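Local atomic coordinates of Exo-beta-1,3-glucanase (Streptomyces sp. SirexAA-E, PDB entry 4PEY), a protein that hydrolyses laminarin and laminarioligosaccharides from their non-reducing ends, as an exo-beta-1,3-glucanase of glycoside hydrolase family 55, giving glucose and laminaribiose. Residues L57-G62 with T75-L80; V218-P223 with P365-D370; R302-A307 with G331-G336; S446-K451 with V486-G491; A479-D484 with G511-V516. The protein carries 1 engineered substitution. All coordinates share one frame; numbering follows the deposited sequence.

Family 55 enzymes carry two tandem beta-helix domains. Contact 1 joins neighbouring parallel strands of successive coils early in the chain, and contacts 3, 4 and 5 do the same later on. Contact 2 differs: it ties the segment 218-223 to strand 367-375 through side chains, with no strand pairing. Contacts 1, 2, 3 and 5 are largely buried, while contact 4 is only partly so and makes more use of water and a carboxylate. Contact 1 is mainly apolar beyond its backbone bonds. Contacts 2 and 3 touch, since strands 333-335 and 367-375 are neighbours. Contacts 4 and 5 also touch, through Ser446 with Asp483 and His489 with Tyr480.

Contact 1 (L57-G62 with T75-L80); sequences LMFKPG and TSIAGL
Leu57 N donates to Ser76 O at 2.8 Å, in a nearly straight bond of 169°. Leu57 O takes Ala78 N at 3.0 Å, and Phe59 N gives to Ala78 O at 2.9 Å. A weak bond from Leu80 N to Phe59 O follows. The result is parallel strand pairing of 57-59 with 75-79. One water donates to Leu57 O and is also bonded to Ser76 OG at 2.7 Å, bridging the two strands at one spot.

The packing splits over two faces. On one, Phe59 CG is anti to its own carbonyl carbon (chi1 -70°). This puts CG beside the backbone N. Ala78 O lies at the edge of the ring, in its plane. Phe59 CE1 meets Ile77 CD1 at 3.6 Å. Further along, Leu57 CD1 touches Thr75 CG2 at 3.8 Å. On the other face, Leu80 CD1 rests on Met58 CB at 3.9 Å, and Leu80 CB faces Pro61 CD. An alanine at Leu80 would probably open a gap beside Met58 CB.

Helix 34-45 packs on Leu57, Phe59 and Thr75. Phe27 stacks on Phe59, and Phe89 meets that ring edge-to-face. Leu225 and Leu227 of strand 224-228 touch Leu80 on the other face, and strand 87-94 touches Ile77.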
# COMPACT_ATOMS: atom_id res chain seq x y z
N LEU A 57 -5.45 15.94 7.65
CA LEU A 57 -6.64 16.44 8.33
C LEU A 57 -6.87 15.56 9.55
O LEU A 57 -7.07 14.35 9.43
CB LEU A 57 -7.86 16.41 7.40
CG LEU A 57 -7.65 16.96 5.99
CD1 LEU A 57 -8.91 16.75 5.14
CD2 LEU A 57 -7.25 18.43 6.04
N MET A 58 -6.82 16.16 10.74
CA MET A 58 -6.91 15.41 11.99
C MET A 58 -8.08 15.90 12.82
O MET A 58 -8.22 17.10 13.03
CB MET A 58 -5.61 15.55 12.78
CG MET A 58 -4.44 14.80 12.18
SD MET A 58 -4.63 13.04 12.43
CE MET A 58 -3.03 12.42 11.90
N PHE A 59 -8.90 14.98 13.29
CA PHE A 59 -10.10 15.35 14.03
C PHE A 59 -10.07 14.86 15.47
O PHE A 59 -9.95 13.65 15.73
CB PHE A 59 -11.34 14.79 13.31
CG PHE A 59 -11.64 15.47 12.00
CD1 PHE A 59 -10.86 15.24 10.87
CD2 PHE A 59 -12.70 16.37 11.91
CE1 PHE A 59 -11.14 15.89 9.68
CE2 PHE A 59 -12.98 17.01 10.73
CZ PHE A 59 -12.20 16.78 9.61
N LYS A 60 -10.16 15.80 16.41
CA LYS A 60 -10.19 15.46 17.84
C LYS A 60 -11.45 14.66 18.17
O LYS A 60 -12.47 14.78 17.48
CB LYS A 60 -10.13 16.72 18.70
CG LYS A 60 -8.88 17.56 18.51
CD LYS A 60 -8.77 18.65 19.56
CE LYS A 60 -7.44 19.37 19.45
NZ LYS A 60 -7.23 20.34 20.57
N PRO A 61 -11.38 13.83 19.22
CA PRO A 61 -12.56 13.03 19.57
C PRO A 61 -13.82 13.86 19.79
O PRO A 61 -13.76 14.97 20.33
CB PRO A 61 -12.14 12.35 20.88
CG PRO A 61 -10.67 12.25 20.78
CD PRO A 61 -10.21 13.47 20.04
N GLY A 62 -14.95 13.32 19.34
CA GLY A 62 -16.22 13.99 19.45
C GLY A 62 -17.12 13.61 18.29
O GLY A 62 -16.87 12.62 17.60
N THR A 75 -3.73 13.71 0.60
CA THR A 75 -4.50 14.13 1.75
C THR A 75 -4.78 12.91 2.62
O THR A 75 -5.32 11.92 2.14
CB THR A 75 -5.83 14.80 1.32
OG1 THR A 75 -5.54 15.92 0.47
CG2 THR A 75 -6.59 15.28 2.52
N SER A 76 -4.37 12.97 3.89
CA SER A 76 -4.77 11.96 4.86
C SER A 76 -5.86 12.54 5.75
O SER A 76 -5.87 13.74 6.03
CB SER A 76 -3.59 11.50 5.73
OG SER A 76 -3.03 12.58 6.45
N ILE A 77 -6.79 11.69 6.18
CA ILE A 77 -7.79 12.14 7.15
C ILE A 77 -7.89 11.08 8.24
O ILE A 77 -7.85 9.88 7.96
CB ILE A 77 -9.17 12.41 6.49
CG1 ILE A 77 -10.14 13.01 7.51
CG2 ILE A 77 -9.74 11.16 5.83
CD1 ILE A 77 -11.37 13.62 6.87
N ALA A 78 -7.96 11.52 9.49
CA ALA A 78 -8.01 10.58 10.60
C ALA A 78 -8.62 11.19 11.85
O ALA A 78 -8.62 12.41 12.04
CB ALA A 78 -6.60 10.07 10.92
N GLY A 79 -9.13 10.30 12.70
CA GLY A 79 -9.56 10.68 14.04
C GLY A 79 -8.43 10.52 15.04
O GLY A 79 -7.44 9.81 14.79
N LEU A 80 -8.58 11.17 16.18
CA LEU A 80 -7.54 11.21 17.20
C LEU A 80 -7.98 10.55 18.51
O LEU A 80 -7.42 10.80 19.56
CB LEU A 80 -7.12 12.66 17.46
CG LEU A 80 -6.36 13.37 16.34
CD1 LEU A 80 -6.30 14.89 16.59
CD2 LEU A 80 -4.94 12.80 16.19
O HOH W 1 -4.47 12.64 8.76

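Contact 2 (V218-P223 with P365-D370); sequences VSREKP and PTSLQD
Pro365 O is gripped by both terminal nitrogens of Arg220. NH1 reaches it at 2.9 Å and NH2 at 2.8 Å. Both come from the same face of the carbonyl plane, with NH2 standing well above it (44°). The grip is end-on, through NH1 and NH2, and the oxygen lies in the guanidinium plane. NH2 also donates to Ser367 OG at 2.8 Å, again in that plane.

Arg220 is extended as far as CD and then bends at chi3 (62°), which turns NE out of the line of the chain. NE donates to a water at 2.9 Å. The same water donates to Gln369 OE1 at 3.0 Å, and its bond to Ser367 OG is weak. Gln369 NE2 gives a weak bond to Arg220 O at 2.8 Å; its other acceptor is Asp397 OD2. Gln369 OE1 lies against Lys222 CA and CB. A leucine in place of Arg220 would probably leave Pro365 O and Ser367 OG without these donors, and the water without its NE partner.

Lys222 turns its end away. Its CD passes Asp370 OD2 at 3.5 Å. Its NZ makes a salt bridge to Glu113 and a hydrogen bond to Pro223 O, while Asp370 OD2 makes a salt bridge to Arg135.

Segment 218-223 carries the end of strand 210-220, and 365-370 leads into strand 367-375. The contact thus joins the two beta-helical parts of the chain. No backbone pair is bonded directly between the segments. The Arg220 charge meets a carbonyl, a hydroxyl and a water here, and no carboxylate of either segment. This would probably spread it over several neutral oxygens.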
# COMPACT_ATOMS: atom_id res chain seq x y z
N VAL A 218 0.09 -13.59 10.44
CA VAL A 218 0.61 -12.59 11.37
C VAL A 218 0.12 -11.22 10.90
O VAL A 218 0.15 -10.95 9.70
CB VAL A 218 2.16 -12.56 11.40
CG1 VAL A 218 2.66 -11.67 12.54
CG2 VAL A 218 2.76 -13.96 11.49
N SER A 219 -0.32 -10.36 11.82
CA SER A 219 -0.55 -8.97 11.46
C SER A 219 -0.28 -8.10 12.67
O SER A 219 -0.33 -8.56 13.82
CB SER A 219 -1.97 -8.74 10.93
OG SER A 219 -2.96 -9.05 11.90
N ARG A 220 0.06 -6.85 12.41
CA ARG A 220 0.28 -5.90 13.49
C ARG A 220 -0.24 -4.57 13.01
O ARG A 220 0.26 -4.04 12.03
CB ARG A 220 1.76 -5.81 13.85
CG ARG A 220 2.04 -4.91 15.04
CD ARG A 220 3.51 -5.00 15.45
NE ARG A 220 4.40 -4.54 14.37
CZ ARG A 220 5.68 -4.89 14.26
NH1 ARG A 220 6.24 -5.72 15.14
NH2 ARG A 220 6.41 -4.43 13.24
N GLU A 221 -1.26 -4.04 13.67
CA GLU A 221 -1.90 -2.85 13.13
C GLU A 221 -0.95 -1.65 13.11
O GLU A 221 -0.06 -1.51 13.97
CB GLU A 221 -3.18 -2.51 13.90
CG GLU A 221 -4.22 -3.64 13.91
CD GLU A 221 -4.54 -4.21 12.52
OE1 GLU A 221 -4.47 -3.48 11.51
OE2 GLU A 221 -4.88 -5.41 12.45
N LYS A 222 -1.12 -0.82 12.09
CA LYS A 222 -0.28 0.35 11.89
C LYS A 222 -0.37 1.33 13.05
O LYS A 222 -1.46 1.63 13.53
CB LYS A 222 -0.67 1.04 10.58
CG LYS A 222 0.27 2.15 10.17
CD LYS A 222 -0.27 2.89 8.95
CE LYS A 222 -1.45 3.77 9.33
NZ LYS A 222 -1.12 4.93 10.23
N PRO A 223 0.79 1.84 13.52
CA PRO A 223 0.74 2.88 14.55
C PRO A 223 0.01 4.13 14.07
O PRO A 223 0.01 4.42 12.86
CB PRO A 223 2.22 3.18 14.83
CG PRO A 223 2.94 1.90 14.44
CD PRO A 223 2.17 1.40 13.24
N PRO A 365 8.81 -8.50 14.78
CA PRO A 365 9.35 -8.22 13.45
C PRO A 365 9.39 -6.75 13.10
O PRO A 365 8.75 -5.92 13.74
CB PRO A 365 8.39 -8.96 12.52
CG PRO A 365 7.13 -9.09 13.29
CD PRO A 365 7.54 -9.25 14.72
N THR A 366 10.16 -6.43 12.06
CA THR A 366 10.08 -5.12 11.44
C THR A 366 8.97 -5.15 10.39
O THR A 366 8.75 -6.19 9.75
CB THR A 366 11.45 -4.73 10.84
OG1 THR A 366 12.31 -4.33 11.91
CG2 THR A 366 11.33 -3.58 9.83
N SER A 367 8.26 -4.03 10.25
CA SER A 367 7.20 -3.94 9.26
C SER A 367 7.29 -2.68 8.41
O SER A 367 7.78 -1.64 8.86
CB SER A 367 5.82 -4.00 9.93
OG SER A 367 5.68 -2.99 10.93
N LEU A 368 6.82 -2.81 7.16
CA LEU A 368 6.53 -1.69 6.27
C LEU A 368 5.02 -1.66 6.07
O LEU A 368 4.44 -2.67 5.65
CB LEU A 368 7.22 -1.84 4.91
CG LEU A 368 8.73 -2.04 4.84
CD1 LEU A 368 9.16 -2.10 3.38
CD2 LEU A 368 9.46 -0.93 5.57
N GLN A 369 4.39 -0.53 6.36
CA GLN A 369 2.94 -0.39 6.20
C GLN A 369 2.59 0.92 5.51
O GLN A 369 3.06 1.97 5.93
CB GLN A 369 2.25 -0.45 7.57
CG GLN A 369 2.30 -1.83 8.18
CD GLN A 369 1.74 -1.85 9.58
OE1 GLN A 369 2.31 -1.26 10.50
NE2 GLN A 369 0.61 -2.53 9.75
N ASP A 370 1.77 0.86 4.46
CA ASP A 370 1.46 2.06 3.69
C ASP A 370 2.76 2.75 3.32
O ASP A 370 2.91 3.96 3.50
CB ASP A 370 0.54 3.03 4.45
CG ASP A 370 -0.81 2.42 4.79
OD1 ASP A 370 -1.20 1.42 4.16
OD2 ASP A 370 -1.48 2.96 5.70
O HOH W 2 3.30 -2.19 13.12

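Contact 3 (R302-A307 with G331-G336); sequences RANTVA and GVKVAG
Thr305 O accepts from Lys333 N at 2.9 Å, and Ala307 N gives to Lys333 O at 2.8 Å in an almost straight bond (175°). Ala335 N then donates to Ala307 O at 2.9 Å. This is parallel pairing of strand 306-309 with strand 333-335, matching strands of successive coils of the beta-helix. Just before the first of them, residues 302 to 305 make a type II beta turn. Asn304 takes the positive phi there, and its CA makes a C-H...O contact with Gly331 O at 3.2 Å. Gly331 also has a positive phi (71°). A CB at Gly331 would run into Asn304 OD1, so glycine suits this place.

The turn is pinned by Thr305 OG1, which donates to Arg302 O at 2.7 Å from above the carbonyl plane. The same hydroxyl oxygen lies over the centre of the Arg302 guanidinium, whose NH2 is bonded to Val279 O and Leu283 O. Val332 CG2 packs on Arg302 O at 3.6 Å.

Lys333 is extended until chi4, where a bend (79°) brings NZ back to its own segment. NZ donates to Gly331 O at 2.8 Å and to two waters. One water donates to Asn304 O and the other to Asn304 OD1, which also accepts from Asn364 ND2. The Lys333 and Asn304 side chains lie side by side, pointing the same way, and the two waters join the residues.

The lysine ammonium thus has three oxygen acceptors, and two of them are waters that reach across to Asn304. Its charge is probably eased by these oxygens. The turn and the strand start are tied by solvent as well as by backbone.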
# COMPACT_ATOMS: atom_id res chain seq x y z
N ARG A 302 17.94 1.28 15.37
CA ARG A 302 17.57 1.13 16.77
C ARG A 302 16.30 0.30 16.82
O ARG A 302 15.33 0.61 16.13
CB ARG A 302 17.36 2.48 17.43
CG ARG A 302 17.21 2.40 18.94
CD ARG A 302 16.80 3.75 19.53
NE ARG A 302 15.35 3.93 19.52
CZ ARG A 302 14.70 4.87 18.85
NH1 ARG A 302 13.38 4.95 18.92
NH2 ARG A 302 15.37 5.76 18.12
N ALA A 303 16.30 -0.75 17.63
CA ALA A 303 15.12 -1.60 17.77
C ALA A 303 13.88 -0.81 18.19
O ALA A 303 13.97 0.15 18.96
CB ALA A 303 15.39 -2.71 18.76
N ASN A 304 12.73 -1.20 17.64
CA ASN A 304 11.42 -0.65 18.01
C ASN A 304 11.17 0.79 17.59
O ASN A 304 10.20 1.41 18.03
CB ASN A 304 11.21 -0.80 19.52
CG ASN A 304 10.82 -2.20 19.90
OD1 ASN A 304 9.97 -2.81 19.25
ND2 ASN A 304 11.47 -2.75 20.93
N THR A 305 12.02 1.32 16.72
CA THR A 305 11.83 2.68 16.24
C THR A 305 10.59 2.77 15.35
O THR A 305 10.44 1.99 14.40
CB THR A 305 13.04 3.19 15.42
OG1 THR A 305 14.23 3.10 16.21
CG2 THR A 305 12.84 4.63 15.00
N VAL A 306 9.71 3.72 15.68
CA VAL A 306 8.57 4.05 14.84
C VAL A 306 8.94 5.19 13.90
O VAL A 306 9.47 6.22 14.35
CB VAL A 306 7.34 4.46 15.69
CG1 VAL A 306 6.17 4.88 14.80
CG2 VAL A 306 6.91 3.31 16.60
N ALA A 307 8.67 5.02 12.61
CA ALA A 307 8.86 6.09 11.64
C ALA A 307 7.52 6.27 10.94
O ALA A 307 7.17 5.50 10.05
CB ALA A 307 9.96 5.76 10.65
N GLY A 331 11.55 -5.00 15.46
CA GLY A 331 10.45 -4.12 15.81
C GLY A 331 10.37 -2.74 15.20
O GLY A 331 9.63 -1.89 15.69
N VAL A 332 11.10 -2.49 14.12
CA VAL A 332 11.00 -1.18 13.48
C VAL A 332 9.67 -1.12 12.72
O VAL A 332 9.27 -2.10 12.10
CB VAL A 332 12.21 -0.91 12.55
CG1 VAL A 332 11.96 0.28 11.64
CG2 VAL A 332 13.45 -0.69 13.40
N LYS A 333 8.98 0.01 12.82
CA LYS A 333 7.67 0.17 12.21
C LYS A 333 7.68 1.40 11.32
O LYS A 333 7.59 2.54 11.80
CB LYS A 333 6.59 0.28 13.30
CG LYS A 333 6.58 -0.94 14.23
CD LYS A 333 5.78 -0.72 15.52
CE LYS A 333 6.00 -1.87 16.51
NZ LYS A 333 7.29 -1.79 17.28
N VAL A 334 7.81 1.16 10.02
CA VAL A 334 7.80 2.23 9.03
C VAL A 334 6.38 2.32 8.48
O VAL A 334 5.82 1.30 8.09
CB VAL A 334 8.79 1.98 7.88
CG1 VAL A 334 8.82 3.16 6.92
CG2 VAL A 334 10.18 1.70 8.44
N ALA A 335 5.80 3.51 8.49
CA ALA A 335 4.38 3.64 8.16
C ALA A 335 4.02 4.95 7.49
O ALA A 335 4.38 6.02 7.99
CB ALA A 335 3.53 3.48 9.43
N GLY A 336 3.30 4.88 6.37
CA GLY A 336 2.69 6.06 5.78
C GLY A 336 3.65 7.01 5.10
O GLY A 336 3.51 8.23 5.24
O HOH W 3 7.68 0.58 18.74
O HOH W 4 6.92 -4.02 18.97

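Contact 4 (S446-K451 with V486-G491); sequences SGENGK and VTTHEG
Glu448 supplies the charged interaction, its carboxylate receiving two backbone N-H groups of the facing segment. Thr487 N is shared between OE1 at 3.1 Å and OE2 at 3.0 Å. Thr488 N donates to OE1 at 3.1 Å. All three bonds use syn lone pairs. The chain bends at chi2 (-66°), which turns CD toward these amides. A water also donates to OE1.

The backbone bonds are fewer. Glu490 N gives to Gly450 O at 3.0 Å, and Asn449 N makes a weak bond to Thr488 O. Lys451 CA has a C-H...O contact of 3.1 Å with Glu490 O. Lys451 and Glu490 are paired in parallel register. Strands 450-458 and 489-498 are parallel neighbours in the later beta-helical part, and here they start to pair.

One water joins four groups. It donates to Gly447 O and Thr488 O, accepts from Gly450 N at 2.9 Å, and is bonded to His489 ND1 in the plane of the ring. Gly450 O lies over one face of that ring, offset toward the rim. The ring's NE2 is held by Tyr480 OH, and Trp445 meets the ring edge-to-face.

Van der Waals contact is slight: the Val486 CG2 methyl lies against Ser446 O at 3.5 Å.

The carboxylate and the water serve amides and carbonyls here that lie ahead of the regular pairing. The two amides would probably favour a negative charge on Glu448. The bridging water is likely to hold the spacing where the two segments begin to pair.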
# COMPACT_ATOMS: atom_id res chain seq x y z
N SER A 446 13.66 -14.69 -3.15
CA SER A 446 14.82 -15.57 -3.04
C SER A 446 14.89 -16.23 -1.67
O SER A 446 15.57 -17.24 -1.49
CB SER A 446 16.11 -14.78 -3.29
OG SER A 446 16.09 -14.16 -4.57
N GLY A 447 14.21 -15.64 -0.69
CA GLY A 447 14.21 -16.18 0.66
C GLY A 447 13.28 -17.36 0.84
O GLY A 447 12.45 -17.64 -0.03
N GLU A 448 13.41 -18.06 1.96
CA GLU A 448 12.61 -19.25 2.25
C GLU A 448 11.32 -18.94 3.02
O GLU A 448 11.23 -17.94 3.73
CB GLU A 448 13.42 -20.28 3.04
CG GLU A 448 14.52 -20.95 2.22
CD GLU A 448 13.96 -21.82 1.10
OE1 GLU A 448 12.79 -22.24 1.19
OE2 GLU A 448 14.70 -22.07 0.13
N ASN A 449 10.34 -19.82 2.85
CA ASN A 449 9.06 -19.75 3.55
C ASN A 449 8.37 -18.39 3.44
O ASN A 449 7.73 -17.93 4.39
CB ASN A 449 9.24 -20.13 5.03
CG ASN A 449 7.91 -20.40 5.73
OD1 ASN A 449 6.96 -20.94 5.13
ND2 ASN A 449 7.82 -19.99 7.00
N GLY A 450 8.49 -17.75 2.29
CA GLY A 450 7.73 -16.54 2.04
C GLY A 450 6.25 -16.83 1.86
O GLY A 450 5.86 -17.92 1.42
N LYS A 451 5.43 -15.85 2.21
CA LYS A 451 3.99 -15.92 2.01
C LYS A 451 3.48 -14.59 1.48
O LYS A 451 3.86 -13.54 2.00
CB LYS A 451 3.28 -16.26 3.32
CG LYS A 451 3.50 -17.69 3.78
CD LYS A 451 2.76 -17.95 5.08
CE LYS A 451 3.11 -19.33 5.62
NZ LYS A 451 2.51 -19.61 6.96
N VAL A 486 14.62 -21.93 -4.19
CA VAL A 486 13.69 -21.88 -3.05
C VAL A 486 12.96 -23.22 -2.87
O VAL A 486 12.58 -23.86 -3.85
CB VAL A 486 12.68 -20.73 -3.25
CG1 VAL A 486 11.55 -20.80 -2.23
CG2 VAL A 486 13.40 -19.39 -3.18
N THR A 487 12.75 -23.63 -1.61
CA THR A 487 12.11 -24.90 -1.29
C THR A 487 10.65 -24.73 -0.82
O THR A 487 9.80 -25.59 -1.06
CB THR A 487 12.92 -25.64 -0.19
OG1 THR A 487 14.26 -25.84 -0.66
CG2 THR A 487 12.30 -26.99 0.15
N THR A 488 10.38 -23.63 -0.13
CA THR A 488 9.06 -23.39 0.45
C THR A 488 8.58 -21.97 0.15
O THR A 488 9.31 -21.01 0.35
CB THR A 488 9.08 -23.61 1.99
OG1 THR A 488 9.66 -24.89 2.28
CG2 THR A 488 7.67 -23.57 2.56
N HIS A 489 7.34 -21.86 -0.32
CA HIS A 489 6.73 -20.58 -0.64
C HIS A 489 5.23 -20.79 -0.77
O HIS A 489 4.81 -21.86 -1.18
CB HIS A 489 7.28 -19.99 -1.95
CG HIS A 489 6.88 -18.56 -2.17
ND1 HIS A 489 7.62 -17.51 -1.68
CD2 HIS A 489 5.82 -18.02 -2.81
CE1 HIS A 489 7.03 -16.37 -2.01
NE2 HIS A 489 5.94 -16.65 -2.71
N GLU A 490 4.43 -19.78 -0.45
CA GLU A 490 3.00 -19.92 -0.69
C GLU A 490 2.37 -18.56 -0.98
O GLU A 490 2.63 -17.58 -0.29
CB GLU A 490 2.32 -20.61 0.50
CG GLU A 490 0.95 -21.18 0.17
CD GLU A 490 0.48 -22.22 1.17
OE1 GLU A 490 1.08 -22.34 2.26
OE2 GLU A 490 -0.52 -22.92 0.86
N GLY A 491 1.55 -18.52 -2.03
CA GLY A 491 0.85 -17.30 -2.40
C GLY A 491 -0.62 -17.55 -2.68
O GLY A 491 -1.00 -18.62 -3.16
O HOH W 5 9.85 -18.43 -0.15
O HOH W 6 12.34 -24.02 3.21
O HOH W 7 16.30 -23.81 -0.55

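Contact 5 (A479-D484 with G511-V516)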
# COMPACT_ATOMS: atom_id res chain seq x y z
N ALA A 479 6.02 -11.18 -13.47
CA ALA A 479 5.61 -10.20 -12.47
C ALA A 479 5.98 -10.65 -11.06
O ALA A 479 6.16 -9.82 -10.17
CB ALA A 479 4.13 -9.95 -12.57
N TYR A 480 6.05 -11.96 -10.87
CA TYR A 480 6.32 -12.54 -9.56
C TYR A 480 7.12 -13.81 -9.77
O TYR A 480 6.61 -14.81 -10.29
CB TYR A 480 5.01 -12.82 -8.83
CG TYR A 480 5.08 -13.19 -7.36
CD1 TYR A 480 5.37 -14.49 -6.96
CD2 TYR A 480 4.76 -12.26 -6.38
CE1 TYR A 480 5.40 -14.84 -5.61
CE2 TYR A 480 4.78 -12.59 -5.03
CZ TYR A 480 5.08 -13.89 -4.65
OH TYR A 480 5.08 -14.23 -3.32
N LYS A 481 8.40 -13.75 -9.39
CA LYS A 481 9.33 -14.85 -9.59
C LYS A 481 9.83 -15.39 -8.26
O LYS A 481 10.37 -14.65 -7.44
CB LYS A 481 10.54 -14.39 -10.42
CG LYS A 481 11.62 -15.47 -10.53
CD LYS A 481 12.89 -14.95 -11.13
CE LYS A 481 13.96 -16.04 -11.21
NZ LYS A 481 13.64 -17.12 -12.20
N VAL A 482 9.65 -16.69 -8.06
CA VAL A 482 10.27 -17.41 -6.95
C VAL A 482 11.49 -18.12 -7.51
O VAL A 482 11.37 -18.91 -8.45
CB VAL A 482 9.29 -18.41 -6.31
CG1 VAL A 482 9.95 -19.15 -5.15
CG2 VAL A 482 8.02 -17.69 -5.85
N ASP A 483 12.66 -17.83 -6.95
CA ASP A 483 13.90 -18.43 -7.45
C ASP A 483 13.83 -19.96 -7.44
O ASP A 483 13.21 -20.56 -6.56
CB ASP A 483 15.10 -17.97 -6.63
CG ASP A 483 15.50 -16.54 -6.92
OD1 ASP A 483 14.89 -15.92 -7.82
OD2 ASP A 483 16.44 -16.06 -6.26
N ASP A 484 14.48 -20.58 -8.42
CA ASP A 484 14.48 -22.04 -8.53
C ASP A 484 15.04 -22.74 -7.29
O ASP A 484 14.65 -23.86 -6.98
CB ASP A 484 15.26 -22.49 -9.77
CG ASP A 484 14.56 -22.13 -11.07
OD1 ASP A 484 13.32 -21.91 -11.03
OD2 ASP A 484 15.23 -22.07 -12.12
N GLY A 511 2.75 -14.63 -16.04
CA GLY A 511 2.72 -13.68 -14.94
C GLY A 511 3.60 -14.13 -13.79
O GLY A 511 4.16 -13.30 -13.06
N PHE A 512 3.73 -15.45 -13.63
CA PHE A 512 4.36 -16.06 -12.47
C PHE A 512 5.38 -17.10 -12.90
O PHE A 512 5.18 -17.79 -13.90
CB PHE A 512 3.29 -16.69 -11.57
CG PHE A 512 2.22 -15.72 -11.19
CD1 PHE A 512 1.13 -15.50 -12.02
CD2 PHE A 512 2.33 -14.98 -10.02
CE1 PHE A 512 0.15 -14.58 -11.68
CE2 PHE A 512 1.36 -14.06 -9.68
CZ PHE A 512 0.27 -13.85 -10.51
N GLN A 513 6.48 -17.20 -12.15
CA GLN A 513 7.52 -18.19 -12.44
C GLN A 513 8.01 -18.76 -11.11
O GLN A 513 8.29 -18.00 -10.18
CB GLN A 513 8.69 -17.56 -13.22
CG GLN A 513 9.78 -18.57 -13.59
CD GLN A 513 11.03 -17.93 -14.20
OE1 GLN A 513 11.31 -16.74 -14.00
NE2 GLN A 513 11.78 -18.72 -14.94
N ALA A 514 8.08 -20.08 -11.02
CA ALA A 514 8.45 -20.74 -9.77
C ALA A 514 8.96 -22.15 -10.02
O ALA A 514 8.62 -22.75 -11.04
CB ALA A 514 7.26 -20.77 -8.80
N PRO A 515 9.78 -22.68 -9.11
CA PRO A 515 10.13 -24.09 -9.25
C PRO A 515 8.90 -24.97 -9.01
O PRO A 515 7.95 -24.55 -8.35
CB PRO A 515 11.19 -24.31 -8.17
CG PRO A 515 10.88 -23.26 -7.13
CD PRO A 515 10.42 -22.06 -7.93
N VAL A 516 8.93 -26.18 -9.57
CA VAL A 516 7.88 -27.15 -9.33
C VAL A 516 8.34 -28.09 -8.20
O VAL A 516 9.08 -29.04 -8.44
CB VAL A 516 7.54 -27.95 -10.60
CG1 VAL A 516 6.41 -28.92 -10.33
CG2 VAL A 516 7.15 -26.99 -11.72
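Tyr480 O accepts from Gln513 N at 3.0 Å, and Val482 N gives to Gln513 O at 2.8 Å. At the other end Gly511 O takes Tyr480 N at 3.2 Å, with a weak second bond from Ala479 N. The two segments run nearly parallel. Proline has no N-H, and Pro515 instead sets its CD against Val482 O at 3.3 Å.

Lys481 and Gln513 lie side by side on one face. The lysine bends at chi4 (69°), which brings NZ to Gln513 OE1 in a weak bond of 3.0 Å. On the opposite face Tyr480 CB touches Phe512 CD2 at 3.6 Å. Val482 CB meets Ala514 CB at 4.0 Å.

Groups further out hold the ends of these side chains. Thr452 OG1 is among the partners of the Tyr480 hydroxyl, and the Tyr480 ring meets that of Tyr455. Met494 and Phe522, from strands 489-498 and 520-529, pack on the apolar face. Asp483, for its part, turns away from the 511-516 segment to Ser446 and Gln444. The side chain of Ala479 is about 8 Å from that of Ala458, the engineered residue at the inferred proton-donor position.

Strand 512-513 closes a parallel sheet whose strands follow chain order from 298-300 through 480-482. Successive parallel strands, each a turn further on, with side chains packed inward, are the mark of a parallel beta-helix face.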